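PDB 2X26: periplasmic aliphatic sulphonates-binding protein from Escherichia coli, which probably serves as the periplasmic binding component of an ABC-type transport system for aliphatic sulfonates. Local coordinates for residues E87-E93 and G171-D177; I65-A69 and V274-I280; L24-Y29 and V205-E211; D213-R217 and L242-T248. All coordinates share one frame; numbering follows the deposited sequence. Where two conformers were deposited one is given.

Interaction 1: E87-E93 and G171-D177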
loop_
_atom_site.group_PDB
_atom_site.type_symbol
_atom_site.label_atom_id
_atom_site.label_comp_id
_atom_site.label_asym_id
_atom_site.label_seq_id
_atom_site.Cartn_x
_atom_site.Cartn_y
_atom_site.Cartn_z
ATOM N N GLU A 87 12.165 1.320 -1.313
ATOM C CA GLU A 87 12.261 0.417 -0.149
ATOM C C GLU A 87 13.743 -0.005 -0.056
ATOM O O GLU A 87 14.234 -0.630 -0.948
ATOM C CB GLU A 87 11.317 -0.774 -0.412
ATOM C CG GLU A 87 11.149 -1.767 0.738
ATOM C CD GLU A 87 9.966 -1.373 1.649
ATOM O OE1 GLU A 87 8.902 -1.037 1.088
ATOM O OE2 GLU A 87 10.123 -1.408 2.884
ATOM N N VAL A 88 14.448 0.360 1.018
ATOM C CA VAL A 88 15.927 0.262 1.062
ATOM C C VAL A 88 16.549 -0.276 2.353
ATOM O O VAL A 88 15.915 -0.268 3.413
ATOM C CB VAL A 88 16.533 1.657 0.786
ATOM C CG1 VAL A 88 16.060 2.185 -0.579
ATOM C CG2 VAL A 88 16.176 2.651 1.953
ATOM N N ILE A 89 17.797 -0.749 2.248
ATOM C CA ILE A 89 18.681 -0.900 3.395
ATOM C C ILE A 89 19.749 0.194 3.306
ATOM O O ILE A 89 20.457 0.299 2.273
ATOM C CB ILE A 89 19.352 -2.294 3.384
ATOM C CG1 ILE A 89 18.299 -3.391 3.408
ATOM C CG2 ILE A 89 20.359 -2.445 4.566
ATOM C CD1 ILE A 89 18.897 -4.855 3.274
ATOM N N LEU A 90 19.827 1.022 4.341
ATOM C CA LEU A 90 20.792 2.099 4.392
ATOM C C LEU A 90 21.940 1.778 5.290
ATOM O O LEU A 90 21.760 1.202 6.365
ATOM C CB LEU A 90 20.149 3.349 4.974
ATOM C CG LEU A 90 19.027 4.017 4.193
ATOM C CD1 LEU A 90 18.423 5.089 5.087
ATOM C CD2 LEU A 90 19.545 4.645 2.853
ATOM N N VAL A 91 23.114 2.224 4.876
ATOM C CA VAL A 91 24.295 2.194 5.750
ATOM C C VAL A 91 24.911 3.547 5.669
ATOM O O VAL A 91 24.513 4.330 4.813
ATOM C CB VAL A 91 25.331 1.117 5.317
ATOM C CG1 VAL A 91 24.694 -0.277 5.453
ATOM C CG2 VAL A 91 25.741 1.329 3.830
ATOM N N ALA A 92 25.881 3.841 6.538
ATOM C CA ALA A 92 26.613 5.117 6.428
ATOM C C ALA A 92 27.456 5.123 5.156
ATOM O O ALA A 92 27.970 4.055 4.775
ATOM C CB ALA A 92 27.492 5.341 7.699
ATOM N N GLU A 93 27.614 6.273 4.474
ATOM C CA GLU A 93 28.377 6.337 3.201
ATOM C C GLU A 93 29.696 5.563 3.179
ATOM O O GLU A 93 29.958 4.738 2.257
ATOM C CB GLU A 93 28.661 7.792 2.829
ATOM C CG GLU A 93 27.438 8.528 2.360
ATOM C CD GLU A 93 27.699 9.992 2.045
ATOM O OE1 GLU A 93 28.427 10.656 2.818
ATOM O OE2 GLU A 93 27.149 10.476 1.025
ATOM N N GLY A 171 25.270 11.653 4.353
ATOM C CA GLY A 171 26.030 10.714 5.161
ATOM C C GLY A 171 25.629 9.271 4.984
ATOM O O GLY A 171 26.330 8.382 5.480
ATOM N N VAL A 172 24.533 9.033 4.257
ATOM C CA VAL A 172 24.035 7.664 4.067
ATOM C C VAL A 172 24.016 7.209 2.620
ATOM O O VAL A 172 24.026 8.012 1.675
ATOM C CB VAL A 172 22.660 7.413 4.750
ATOM C CG1 VAL A 172 22.725 7.736 6.233
ATOM C CG2 VAL A 172 21.531 8.198 4.046
ATOM N N ARG A 173 23.971 5.894 2.461
ATOM C CA ARG A 173 24.076 5.246 1.177
ATOM C C ARG A 173 23.119 4.039 1.162
ATOM O O ARG A 173 22.923 3.316 2.171
ATOM C CB ARG A 173 25.552 4.866 0.959
ATOM C CG ARG A 173 25.879 3.571 0.254
ATOM C CD ARG A 173 27.369 3.536 -0.140
ATOM N NE ARG A 173 28.281 3.083 0.903
ATOM C CZ ARG A 173 28.491 1.814 1.265
ATOM N NH1 ARG A 173 27.829 0.812 0.712
ATOM N NH2 ARG A 173 29.355 1.561 2.237
ATOM N N VAL A 174 22.464 3.872 0.040
ATOM C CA VAL A 174 21.630 2.677 -0.170
ATOM C C VAL A 174 22.554 1.462 -0.404
ATOM O O VAL A 174 23.278 1.411 -1.403
ATOM C CB VAL A 174 20.673 2.911 -1.325
ATOM C CG1 VAL A 174 19.935 1.614 -1.728
ATOM C CG2 VAL A 174 19.665 3.973 -0.961
ATOM N N LEU A 175 22.541 0.500 0.515
ATOM C CA LEU A 175 23.262 -0.769 0.326
ATOM C C LEU A 175 22.508 -1.686 -0.634
ATOM O O LEU A 175 23.109 -2.436 -1.417
ATOM C CB LEU A 175 23.409 -1.468 1.677
ATOM C CG LEU A 175 24.176 -2.791 1.697
ATOM C CD1 LEU A 175 25.608 -2.498 1.516
ATOM C CD2 LEU A 175 23.890 -3.469 3.024
ATOM N N LYS A 176 21.187 -1.637 -0.563
ATOM C CA LYS A 176 20.348 -2.570 -1.320
ATOM C C LYS A 176 18.968 -1.960 -1.437
ATOM O O LYS A 176 18.475 -1.445 -0.468
ATOM C CB LYS A 176 20.296 -3.902 -0.551
ATOM C CG LYS A 176 19.442 -4.993 -1.167
ATOM C CD LYS A 176 19.970 -5.412 -2.474
ATOM C CE LYS A 176 19.174 -6.647 -2.908
ATOM N NZ LYS A 176 19.638 -7.126 -4.206
ATOM N N ASP A 177 18.370 -1.990 -2.630
ATOM C CA ASP A 177 16.936 -1.632 -2.726
ATOM C C ASP A 177 16.159 -2.847 -3.218
ATOM O O ASP A 177 16.715 -3.956 -3.319
ATOM C CB ASP A 177 16.703 -0.361 -3.561
ATOM C CG ASP A 177 16.993 -0.558 -5.045
ATOM O OD1 ASP A 177 17.078 -1.720 -5.539
ATOM O OD2 ASP A 177 17.121 0.458 -5.768
#

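Interaction 2: I65-A69 and V274-I280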
loop_
_atom_site.group_PDB
_atom_site.type_symbol
_atom_site.label_atom_id
_atom_site.label_comp_id
_atom_site.label_asym_id
_atom_site.label_seq_id
_atom_site.Cartn_x
_atom_site.Cartn_y
_atom_site.Cartn_z
ATOM N N ILE A 65 -2.011 -9.754 4.508
ATOM C CA ILE A 65 -1.683 -11.155 4.828
ATOM C C ILE A 65 -2.035 -11.412 6.298
ATOM O O ILE A 65 -2.667 -12.441 6.631
ATOM C CB ILE A 65 -0.170 -11.445 4.583
ATOM C CG1 ILE A 65 0.124 -11.282 3.109
ATOM C CG2 ILE A 65 0.175 -12.870 5.108
ATOM C CD1 ILE A 65 1.675 -11.282 2.725
ATOM N N PHE A 66 -1.644 -10.502 7.181
ATOM C CA PHE A 66 -2.052 -10.639 8.612
ATOM C C PHE A 66 -3.569 -10.726 8.814
ATOM O O PHE A 66 -4.047 -11.596 9.540
ATOM C CB PHE A 66 -1.511 -9.485 9.456
ATOM C CG PHE A 66 -0.068 -9.573 9.732
ATOM C CD1 PHE A 66 0.392 -10.060 10.936
ATOM C CD2 PHE A 66 0.852 -9.154 8.781
ATOM C CE1 PHE A 66 1.744 -10.147 11.183
ATOM C CE2 PHE A 66 2.208 -9.232 9.036
ATOM C CZ PHE A 66 2.651 -9.744 10.232
ATOM N N ALA A 67 -4.317 -9.852 8.160
ATOM C CA ALA A 67 -5.787 -9.859 8.339
ATOM C C ALA A 67 -6.412 -11.151 7.768
ATOM O O ALA A 67 -7.279 -11.777 8.374
ATOM C CB ALA A 67 -6.415 -8.560 7.667
ATOM N N GLN A 68 -5.931 -11.583 6.605
ATOM C CA GLN A 68 -6.558 -12.711 5.960
ATOM C C GLN A 68 -6.185 -13.971 6.706
ATOM O O GLN A 68 -6.983 -14.911 6.818
ATOM C CB GLN A 68 -6.225 -12.737 4.443
ATOM C CG GLN A 68 -6.808 -11.414 3.771
ATOM C CD GLN A 68 -6.226 -11.097 2.380
ATOM O OE1 GLN A 68 -5.143 -11.589 1.981
ATOM N NE2 GLN A 68 -6.947 -10.258 1.644
ATOM N N ALA A 69 -4.968 -14.005 7.245
ATOM C CA ALA A 69 -4.534 -15.194 7.966
ATOM C C ALA A 69 -5.402 -15.398 9.201
ATOM O O ALA A 69 -5.539 -16.527 9.719
ATOM C CB ALA A 69 -3.078 -15.058 8.366
ATOM N N VAL A 274 2.610 -15.050 10.804
ATOM C CA VAL A 274 1.161 -15.252 10.867
ATOM C C VAL A 274 0.894 -16.692 11.226
ATOM O O VAL A 274 1.737 -17.550 10.949
ATOM C CB VAL A 274 0.493 -14.951 9.489
ATOM C CG1 VAL A 274 0.600 -13.505 9.186
ATOM C CG2 VAL A 274 1.141 -15.783 8.383
ATOM N N PRO A 275 -0.293 -16.984 11.815
ATOM C CA PRO A 275 -0.529 -18.306 12.369
ATOM C C PRO A 275 -0.998 -19.344 11.345
ATOM O O PRO A 275 -1.043 -20.546 11.666
ATOM C CB PRO A 275 -1.664 -18.054 13.392
ATOM C CG PRO A 275 -2.401 -16.893 12.876
ATOM C CD PRO A 275 -1.378 -16.032 12.175
ATOM N N LYS A 276 -1.385 -18.888 10.153
ATOM C CA LYS A 276 -2.024 -19.752 9.145
ATOM C C LYS A 276 -1.467 -19.503 7.761
ATOM O O LYS A 276 -1.061 -18.395 7.431
ATOM C CB LYS A 276 -3.560 -19.540 9.101
ATOM C CG LYS A 276 -4.331 -20.216 10.250
ATOM C CD LYS A 276 -5.857 -20.373 9.968
ATOM C CE LYS A 276 -6.642 -20.569 11.278
ATOM N NZ LYS A 276 -6.432 -21.897 11.915
ATOM N N LYS A 277 -1.451 -20.550 6.947
ATOM C CA LYS A 277 -1.219 -20.389 5.520
ATOM C C LYS A 277 -2.500 -19.755 4.984
ATOM O O LYS A 277 -3.582 -19.986 5.526
ATOM C CB LYS A 277 -0.903 -21.750 4.875
ATOM C CG LYS A 277 0.121 -21.681 3.745
ATOM C CD LYS A 277 0.317 -23.034 3.096
ATOM C CE LYS A 277 1.197 -22.942 1.831
ATOM N NZ LYS A 277 0.603 -22.149 0.685
ATOM N N VAL A 278 -2.401 -18.879 4.007
ATOM C CA VAL A 278 -3.614 -18.265 3.455
ATOM C C VAL A 278 -3.749 -18.734 1.995
ATOM O O VAL A 278 -2.753 -19.021 1.351
ATOM C CB VAL A 278 -3.559 -16.702 3.526
ATOM C CG1 VAL A 278 -4.878 -16.033 3.011
ATOM C CG2 VAL A 278 -3.276 -16.253 4.934
ATOM N N ASP A 279 -4.965 -18.803 1.481
ATOM C CA ASP A 279 -5.158 -19.056 0.063
ATOM C C ASP A 279 -5.349 -17.688 -0.614
ATOM O O ASP A 279 -6.484 -17.219 -0.738
ATOM C CB ASP A 279 -6.417 -19.916 -0.139
ATOM C CG ASP A 279 -6.640 -20.306 -1.602
ATOM O OD1 ASP A 279 -5.862 -19.857 -2.480
ATOM O OD2 ASP A 279 -7.589 -21.078 -1.875
ATOM N N ILE A 280 -4.266 -17.031 -1.040
ATOM C CA ILE A 280 -4.407 -15.660 -1.540
ATOM C C ILE A 280 -5.378 -15.568 -2.724
ATOM O O ILE A 280 -6.152 -14.603 -2.815
ATOM C CB ILE A 280 -3.027 -15.035 -1.968
ATOM C CG1 ILE A 280 -2.124 -14.894 -0.733
ATOM C CG2 ILE A 280 -3.202 -13.675 -2.796
ATOM C CD1 ILE A 280 -2.720 -13.954 0.298
#

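Interaction 3: L24-Y29 and V205-E211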
loop_
_atom_site.group_PDB
_atom_site.type_symbol
_atom_site.label_atom_id
_atom_site.label_comp_id
_atom_site.label_asym_id
_atom_site.label_seq_id
_atom_site.Cartn_x
_atom_site.Cartn_y
_atom_site.Cartn_z
ATOM N N LEU A 24 -12.100 14.872 -6.633
ATOM C CA LEU A 24 -12.518 14.166 -7.857
ATOM C C LEU A 24 -13.710 13.237 -7.653
ATOM O O LEU A 24 -14.612 13.222 -8.489
ATOM C CB LEU A 24 -11.353 13.374 -8.436
ATOM C CG LEU A 24 -10.115 14.178 -8.862
ATOM C CD1 LEU A 24 -9.093 13.177 -9.342
ATOM C CD2 LEU A 24 -10.472 15.252 -9.943
ATOM N N LEU A 25 -13.744 12.507 -6.536
ATOM C CA LEU A 25 -14.859 11.582 -6.285
ATOM C C LEU A 25 -16.140 12.320 -5.968
ATOM O O LEU A 25 -17.208 11.934 -6.402
ATOM C CB LEU A 25 -14.538 10.616 -5.141
ATOM C CG LEU A 25 -13.485 9.558 -5.427
ATOM C CD1 LEU A 25 -13.382 8.597 -4.268
ATOM C CD2 LEU A 25 -13.732 8.752 -6.716
ATOM N N GLU A 26 -16.022 13.390 -5.196
ATOM C CA GLU A 26 -17.203 14.172 -4.867
ATOM C C GLU A 26 -17.841 14.710 -6.145
ATOM O O GLU A 26 -19.066 14.699 -6.266
ATOM C CB GLU A 26 -16.854 15.286 -3.883
ATOM C CG GLU A 26 -16.491 14.807 -2.458
ATOM C CD GLU A 26 -15.052 14.412 -2.284
ATOM O OE1 GLU A 26 -14.285 14.391 -3.264
ATOM O OE2 GLU A 26 -14.673 14.119 -1.131
ATOM N N LYS A 27 -17.016 15.158 -7.085
ATOM C CA LYS A 27 -17.522 15.714 -8.319
ATOM C C LYS A 27 -18.011 14.611 -9.258
ATOM O O LYS A 27 -19.044 14.782 -9.918
ATOM C CB LYS A 27 -16.439 16.540 -8.994
ATOM C CG LYS A 27 -16.092 17.803 -8.239
ATOM C CD LYS A 27 -15.089 18.640 -9.030
ATOM C CE LYS A 27 -13.665 18.095 -8.968
ATOM N NZ LYS A 27 -12.800 18.441 -10.166
ATOM N N ARG A 28 -17.297 13.451 -9.300
ATOM C CA ARG A 28 -17.730 12.393 -10.230
ATOM C C ARG A 28 -18.958 11.624 -9.837
ATOM O O ARG A 28 -19.705 11.180 -10.706
ATOM C CB ARG A 28 -16.646 11.394 -10.510
ATOM C CG ARG A 28 -15.593 12.027 -11.262
ATOM C CD ARG A 28 -14.578 11.051 -11.664
ATOM N NE ARG A 28 -13.517 11.819 -12.256
ATOM C CZ ARG A 28 -12.469 11.279 -12.838
ATOM N NH1 ARG A 28 -12.364 9.957 -12.876
ATOM N NH2 ARG A 28 -11.546 12.068 -13.366
ATOM N N TYR A 29 -19.157 11.469 -8.538
ATOM C CA TYR A 29 -20.253 10.736 -7.969
ATOM C C TYR A 29 -21.072 11.684 -6.995
ATOM O O TYR A 29 -21.037 11.511 -5.780
ATOM C CB TYR A 29 -19.698 9.521 -7.244
ATOM C CG TYR A 29 -18.867 8.650 -8.159
ATOM C CD1 TYR A 29 -19.485 7.782 -9.069
ATOM C CD2 TYR A 29 -17.468 8.687 -8.130
ATOM C CE1 TYR A 29 -18.709 6.971 -9.945
ATOM C CE2 TYR A 29 -16.695 7.887 -9.014
ATOM C CZ TYR A 29 -17.337 7.013 -9.892
ATOM O OH TYR A 29 -16.621 6.199 -10.773
ATOM N N VAL A 205 -13.994 4.120 -9.360
ATOM C CA VAL A 205 -13.298 4.784 -8.233
ATOM C C VAL A 205 -11.786 4.567 -8.380
ATOM O O VAL A 205 -10.957 5.514 -8.259
ATOM C CB VAL A 205 -13.827 4.319 -6.832
ATOM C CG1 VAL A 205 -12.890 4.744 -5.746
ATOM C CG2 VAL A 205 -15.252 4.895 -6.589
ATOM N N LEU A 206 -11.397 3.319 -8.593
ATOM C CA LEU A 206 -9.974 2.995 -8.733
ATOM C C LEU A 206 -9.366 3.727 -9.934
ATOM O O LEU A 206 -8.252 4.261 -9.828
ATOM C CB LEU A 206 -9.760 1.480 -8.839
ATOM C CG LEU A 206 -10.213 0.684 -7.588
ATOM C CD1 LEU A 206 -10.057 -0.807 -7.806
ATOM C CD2 LEU A 206 -9.481 1.106 -6.358
ATOM N N ALA A 207 -10.116 3.825 -11.010
ATOM C CA ALA A 207 -9.632 4.502 -12.205
ATOM C C ALA A 207 -9.390 5.973 -11.898
ATOM O O ALA A 207 -8.375 6.547 -12.360
ATOM C CB ALA A 207 -10.658 4.333 -13.338
ATOM N N THR A 208 -10.272 6.557 -11.056
ATOM C CA THR A 208 -10.122 7.921 -10.560
ATOM C C THR A 208 -8.847 8.084 -9.720
ATOM O O THR A 208 -8.140 9.065 -9.878
ATOM C CB THR A 208 -11.326 8.343 -9.716
ATOM O OG1 THR A 208 -12.506 8.281 -10.515
ATOM C CG2 THR A 208 -11.184 9.785 -9.291
ATOM N N PHE A 209 -8.540 7.134 -8.830
ATOM C CA PHE A 209 -7.277 7.232 -8.055
ATOM C C PHE A 209 -6.073 7.165 -8.978
ATOM O O PHE A 209 -5.052 7.805 -8.735
ATOM C CB PHE A 209 -7.123 6.109 -7.032
ATOM C CG PHE A 209 -8.208 6.079 -5.981
ATOM C CD1 PHE A 209 -8.801 7.237 -5.515
ATOM C CD2 PHE A 209 -8.564 4.858 -5.402
ATOM C CE1 PHE A 209 -9.799 7.180 -4.508
ATOM C CE2 PHE A 209 -9.506 4.771 -4.365
ATOM C CZ PHE A 209 -10.152 5.927 -3.940
ATOM N N SER A 210 -6.166 6.343 -10.007
ATOM C CA SER A 210 -5.015 6.254 -10.953
ATOM C C SER A 210 -4.843 7.590 -11.729
ATOM O O SER A 210 -3.698 8.025 -11.953
ATOM C CB SER A 210 -5.185 5.039 -11.889
ATOM O OG SER A 210 -4.070 4.973 -12.769
ATOM N N GLU A 211 -5.938 8.222 -12.147
ATOM C CA GLU A 211 -5.876 9.564 -12.782
ATOM C C GLU A 211 -5.272 10.588 -11.814
ATOM O O GLU A 211 -4.499 11.474 -12.197
ATOM C CB GLU A 211 -7.257 10.075 -13.182
ATOM C CG GLU A 211 -7.920 9.328 -14.299
ATOM C CD GLU A 211 -9.321 9.863 -14.553
ATOM O OE1 GLU A 211 -9.481 11.102 -14.712
ATOM O OE2 GLU A 211 -10.274 9.059 -14.549
#

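Interaction 4: D213-R217 and L242-T248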
loop_
_atom_site.group_PDB
_atom_site.type_symbol
_atom_site.label_atom_id
_atom_site.label_comp_id
_atom_site.label_asym_id
_atom_site.label_seq_id
_atom_site.Cartn_x
_atom_site.Cartn_y
_atom_site.Cartn_z
ATOM N N ASP A 213 -3.225 9.946 -9.277
ATOM C CA ASP A 213 -1.796 9.682 -9.085
ATOM C C ASP A 213 -1.002 10.321 -10.240
ATOM O O ASP A 213 0.051 10.917 -9.994
ATOM C CB ASP A 213 -1.532 8.166 -9.001
ATOM C CG ASP A 213 -0.155 7.831 -8.436
ATOM O OD1 ASP A 213 0.873 8.318 -8.973
ATOM O OD2 ASP A 213 -0.078 7.029 -7.499
ATOM N N ALA A 214 -1.560 10.296 -11.442
ATOM C CA ALA A 214 -0.867 10.866 -12.625
ATOM C C ALA A 214 -0.628 12.392 -12.527
ATOM O O ALA A 214 0.264 12.954 -13.217
ATOM C CB ALA A 214 -1.623 10.561 -13.821
ATOM N N LEU A 215 -1.436 13.060 -11.701
ATOM C CA LEU A 215 -1.216 14.486 -11.434
ATOM C C LEU A 215 0.146 14.722 -10.843
ATOM O O LEU A 215 0.674 15.824 -10.995
ATOM C CB LEU A 215 -2.316 15.072 -10.514
ATOM C CG LEU A 215 -3.738 14.968 -11.094
ATOM C CD1 LEU A 215 -4.756 15.437 -10.043
ATOM C CD2 LEU A 215 -3.941 15.745 -12.419
ATOM N N THR A 216 0.721 13.735 -10.128
ATOM C CA THR A 216 2.066 13.919 -9.581
ATOM C C THR A 216 3.096 14.080 -10.699
ATOM O O THR A 216 4.181 14.616 -10.454
ATOM C CB THR A 216 2.548 12.784 -8.635
ATOM O OG1 THR A 216 2.692 11.565 -9.375
ATOM C CG2 THR A 216 1.591 12.615 -7.466
ATOM N N ARG A 217 2.779 13.625 -11.919
ATOM C CA ARG A 217 3.670 13.867 -13.065
ATOM C C ARG A 217 3.230 15.078 -13.879
ATOM O O ARG A 217 4.057 15.918 -14.279
ATOM C CB ARG A 217 3.777 12.635 -13.969
ATOM C CG ARG A 217 4.727 12.818 -15.143
ATOM C CD ARG A 217 4.728 11.602 -16.060
ATOM N NE ARG A 217 5.757 11.691 -17.099
ATOM C CZ ARG A 217 6.275 10.627 -17.709
ATOM N NH1 ARG A 217 5.863 9.411 -17.370
ATOM N NH2 ARG A 217 7.206 10.769 -18.647
ATOM N N LEU A 242 8.805 11.375 -4.783
ATOM C CA LEU A 242 8.118 11.133 -6.073
ATOM C C LEU A 242 9.067 10.537 -7.107
ATOM O O LEU A 242 8.666 9.656 -7.904
ATOM C CB LEU A 242 7.511 12.454 -6.596
ATOM C CG LEU A 242 6.332 13.003 -5.780
ATOM C CD1 LEU A 242 5.903 14.265 -6.576
ATOM C CD2 LEU A 242 5.142 12.007 -5.707
ATOM N N ASP A 243 10.338 10.959 -7.079
ATOM C CA ASP A 243 11.330 10.432 -8.006
ATOM C C ASP A 243 11.631 8.907 -7.795
ATOM O O ASP A 243 12.205 8.272 -8.679
ATOM C CB ASP A 243 12.615 11.237 -7.896
ATOM C CG ASP A 243 12.510 12.597 -8.531
ATOM O OD1 ASP A 243 11.556 12.787 -9.337
ATOM O OD2 ASP A 243 13.401 13.461 -8.253
ATOM N N HIS A 244 11.285 8.344 -6.643
ATOM C CA HIS A 244 11.526 6.911 -6.416
ATOM C C HIS A 244 10.325 6.057 -6.822
ATOM O O HIS A 244 10.344 4.847 -6.594
ATOM C CB HIS A 244 11.877 6.632 -4.953
ATOM C CG HIS A 244 13.064 7.399 -4.472
ATOM N ND1 HIS A 244 13.150 7.911 -3.194
ATOM C CD2 HIS A 244 14.207 7.758 -5.106
ATOM C CE1 HIS A 244 14.303 8.543 -3.057
ATOM N NE2 HIS A 244 14.966 8.465 -4.204
ATOM N N ARG A 245 9.283 6.676 -7.393
ATOM C CA ARG A 245 8.060 5.929 -7.758
ATOM C C ARG A 245 7.975 5.708 -9.242
ATOM O O ARG A 245 8.370 6.603 -10.040
ATOM C CB ARG A 245 6.827 6.742 -7.389
ATOM C CG ARG A 245 6.721 6.960 -5.873
ATOM C CD ARG A 245 5.588 7.930 -5.659
ATOM N NE ARG A 245 4.308 7.230 -5.597
ATOM C CZ ARG A 245 3.247 7.434 -6.380
ATOM N NH1 ARG A 245 3.272 8.297 -7.412
ATOM N NH2 ARG A 245 2.138 6.716 -6.110
ATOM N N PRO A 246 7.523 4.520 -9.642
ATOM C CA PRO A 246 7.293 4.314 -11.065
ATOM C C PRO A 246 5.964 4.972 -11.475
ATOM O O PRO A 246 5.179 5.364 -10.610
ATOM C CB PRO A 246 7.145 2.773 -11.152
ATOM C CG PRO A 246 6.495 2.415 -9.907
ATOM C CD PRO A 246 7.110 3.341 -8.845
ATOM N N PRO A 247 5.687 5.078 -12.792
ATOM C CA PRO A 247 4.335 5.528 -13.146
ATOM C C PRO A 247 3.298 4.568 -12.547
ATOM O O PRO A 247 3.497 3.341 -12.580
ATOM C CB PRO A 247 4.340 5.431 -14.693
ATOM C CG PRO A 247 5.813 5.663 -15.059
ATOM C CD PRO A 247 6.538 4.862 -13.987
ATOM N N THR A 248 2.244 5.104 -11.945
ATOM C CA THR A 248 1.286 4.264 -11.268
ATOM C C THR A 248 0.219 3.815 -12.234
ATOM O O THR A 248 -0.187 4.576 -13.127
ATOM C CB THR A 248 0.610 5.060 -10.178
ATOM O OG1 THR A 248 1.575 5.255 -9.151
ATOM C CG2 THR A 248 -0.628 4.308 -9.577
HETATM O O HOH W 1 1.679 8.004 -11.516
HETATM O O HOH W 2 5.014 9.990 -8.798
#

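Interaction 1: E87-E93 and G171-D177
Arg173 and Val91 form a hydrogen-bonded antiparallel pair, and the arginine side chain adds a second grip. Val91 N donates to Arg173 O at 2.9 Å, and Arg173 N returns the bond to Val91 O. Bent at chi3 (85°), the arginine chain turns across to strand 87-92, laying one guanidinium face against CG2 of Val91. At the edge of that group NE donates to Glu93 O at 2.7 Å, nearly straight at 167°, while NH2 adds a weak bond to the same oxygen. With an alanine here, Glu93 O would probably lose its side-chain donors and the CG2 methyl of Val91 its guanidinium cover. Beyond this pair, Leu175 N reaches Ile89 O at 2.7 Å and Lys176 O accepts from Ile89 N at 2.9 Å; with Leu175 and Lys176 both facing Ile89, this is a classic beta bulge. CD2 of Leu175 lies 4.0 Å from CG2 of Ile89. On the other face, CG2 of Val174 packs against Leu90 CD2 at 3.9 Å, a patch covered by Tyr163 of helix 162-169. Ile97 O takes a bond from Arg173 NH2. Strand 172-177 thus forms the bulged antiparallel edge of a five-stranded mixed sheet in a periplasmic binding protein fold.

Interaction 2: I65-A69 and V274-I280
Apolar packing between helix 62-69 and the irregular chain that follows helix 255-270 makes up this buried contact, in which Ala69 lies between Val274 and Val278. In this periplasmic binding protein fold it ties the helix between strands 56-59 and 74-80 to chain more than 200 residues later. The small methyl of Ala69 allows a close approach: its CB lies 3.7 Å from CB of Val274 and 3.6 Å from CG2 of Val278. The two branches of Val278 divide their work, CG2 going to Ala69 while CG1, anti to the backbone N (chi1 -177°), meets CB of Gln68 at 3.8 Å. The polar end of Gln68 is engaged elsewhere, NE2 donating to Leu74 O, so the glutamine offers this loop chiefly its aliphatic base. Helix 255-270 backs the contact: its Gln262 bonds to Val278 O and Ile280 N, which fixes the loop backbone, and Gln261 and Thr264 touch Ile65. CG2 of Ile65 meets CG1 of Val274 at 4.1 Å, the two side chains crossing at about a right angle. That same CG1 makes a CH-pi contact over one face of the Phe66 ring, 4.0 Å from its centroid and 15° off the ring normal.

Interaction 3: L24-Y29 and V205-E211
The guanidinium of Arg28 has CG2 of Thr208 over one face, 3.7 Å above the plane and toward the rim, while the carboxylate of Glu211 stands at its edge. The Tyr29 ring, edge-to-face with Phe201, brings CE2 to 4.1 Å from CG2 of Val205, and the Phe209 ring has Val205 O over one face, toward its rim. The arginine's grip is end-on: NH2 donates to Glu211 OE1 at 2.6 Å, almost straight at 173°, and NH1 to Glu211 OE2 at 2.8 Å. Both oxygens are met from above the carboxylate plane, the flat groups being turned 37° apart. NH1 also makes a weak bond to Thr208 OG1, whose stronger partner is Gly204 O in its own helix. Arg28, extended from CG to NE, spans helices 24-28 and 199-218, whose local axes come within 10.7 Å, their N-to-C directions 134° apart. In this binding protein fold the pair sits beside strands 4-9 and 33-38, and Leu25 is one apolar link, touching side chains of both. Its CD2 lies 3.8 Å from Thr208 CG2, and its CD1 is 3.9 Å from Phe209 CE1. An alanine at Leu25 is likely to open a gap between Thr208, Phe209 and the sheet.

Interaction 4: D213-R217 and L242-T248
Asp213 and Arg245 meet from opposite directions in a two-pronged, end-on salt bridge, their flat groups nearly coplanar at 15°. Arg245 NH2 donates to Asp213 OD2 at 2.6 Å, an almost straight bond (176°) that uses the syn lone pair, and NH1 donates to Asp213 OD1 at 2.9 Å. With CG of Asp213 anti to its amide nitrogen (chi1 -165°), the carboxylate is carried out from helix 199-218 toward the arginine. Further donors gather round the acid: Thr248 OG1 gives OD2 a weak bond, and one water donates to Asp213 OD1 at 2.7 Å while accepting from Thr248 N at 3.0 Å. A second water bridges arginine and threonine, accepting from Arg245 NH1 at 2.8 Å and donating to Thr216 OG1 at 2.9 Å. That hydroxyl spends its own proton on Asp213 O, which also accepts from Thr216 N at a kink in the helix. NH2 of the arginine has a second partner, a glycerol probably from the crystallisation liquor, and NE is hydrogen-bonded outside the two segments. Beside the Thr216 hydroxyl the contact turns apolar: CD2 of Leu242 packs on CB and CG2 of Thr216. Such a paired, multiply bonded carboxylate would be expected to remain ionised, and the nearly coplanar bridge with its two waters fastens the loop after helix 235-243 to helix 199-218.

Overall arrangement
From the N terminus, residues 24-29 are the first to take part, and interaction 3 closes a loop of about 175 residues when helix 199-218 arrives. Before that closure, residues 65-69 open interaction 2, which waits until residues 274-280, so interactions 2 and 3 cross. Interaction 1 opens and closes within both of these loops, joining two strands of one five-stranded sheet. Interaction 4 follows in series, a short closure lying within the span of interaction 2. Interactions 3 and 4 share helix 199-218 and touch, their centres about 17 Å apart, whereas interaction 2 lies across the chain's centre from interaction 4, binding the chain after helix 255-270 to helix 62-69.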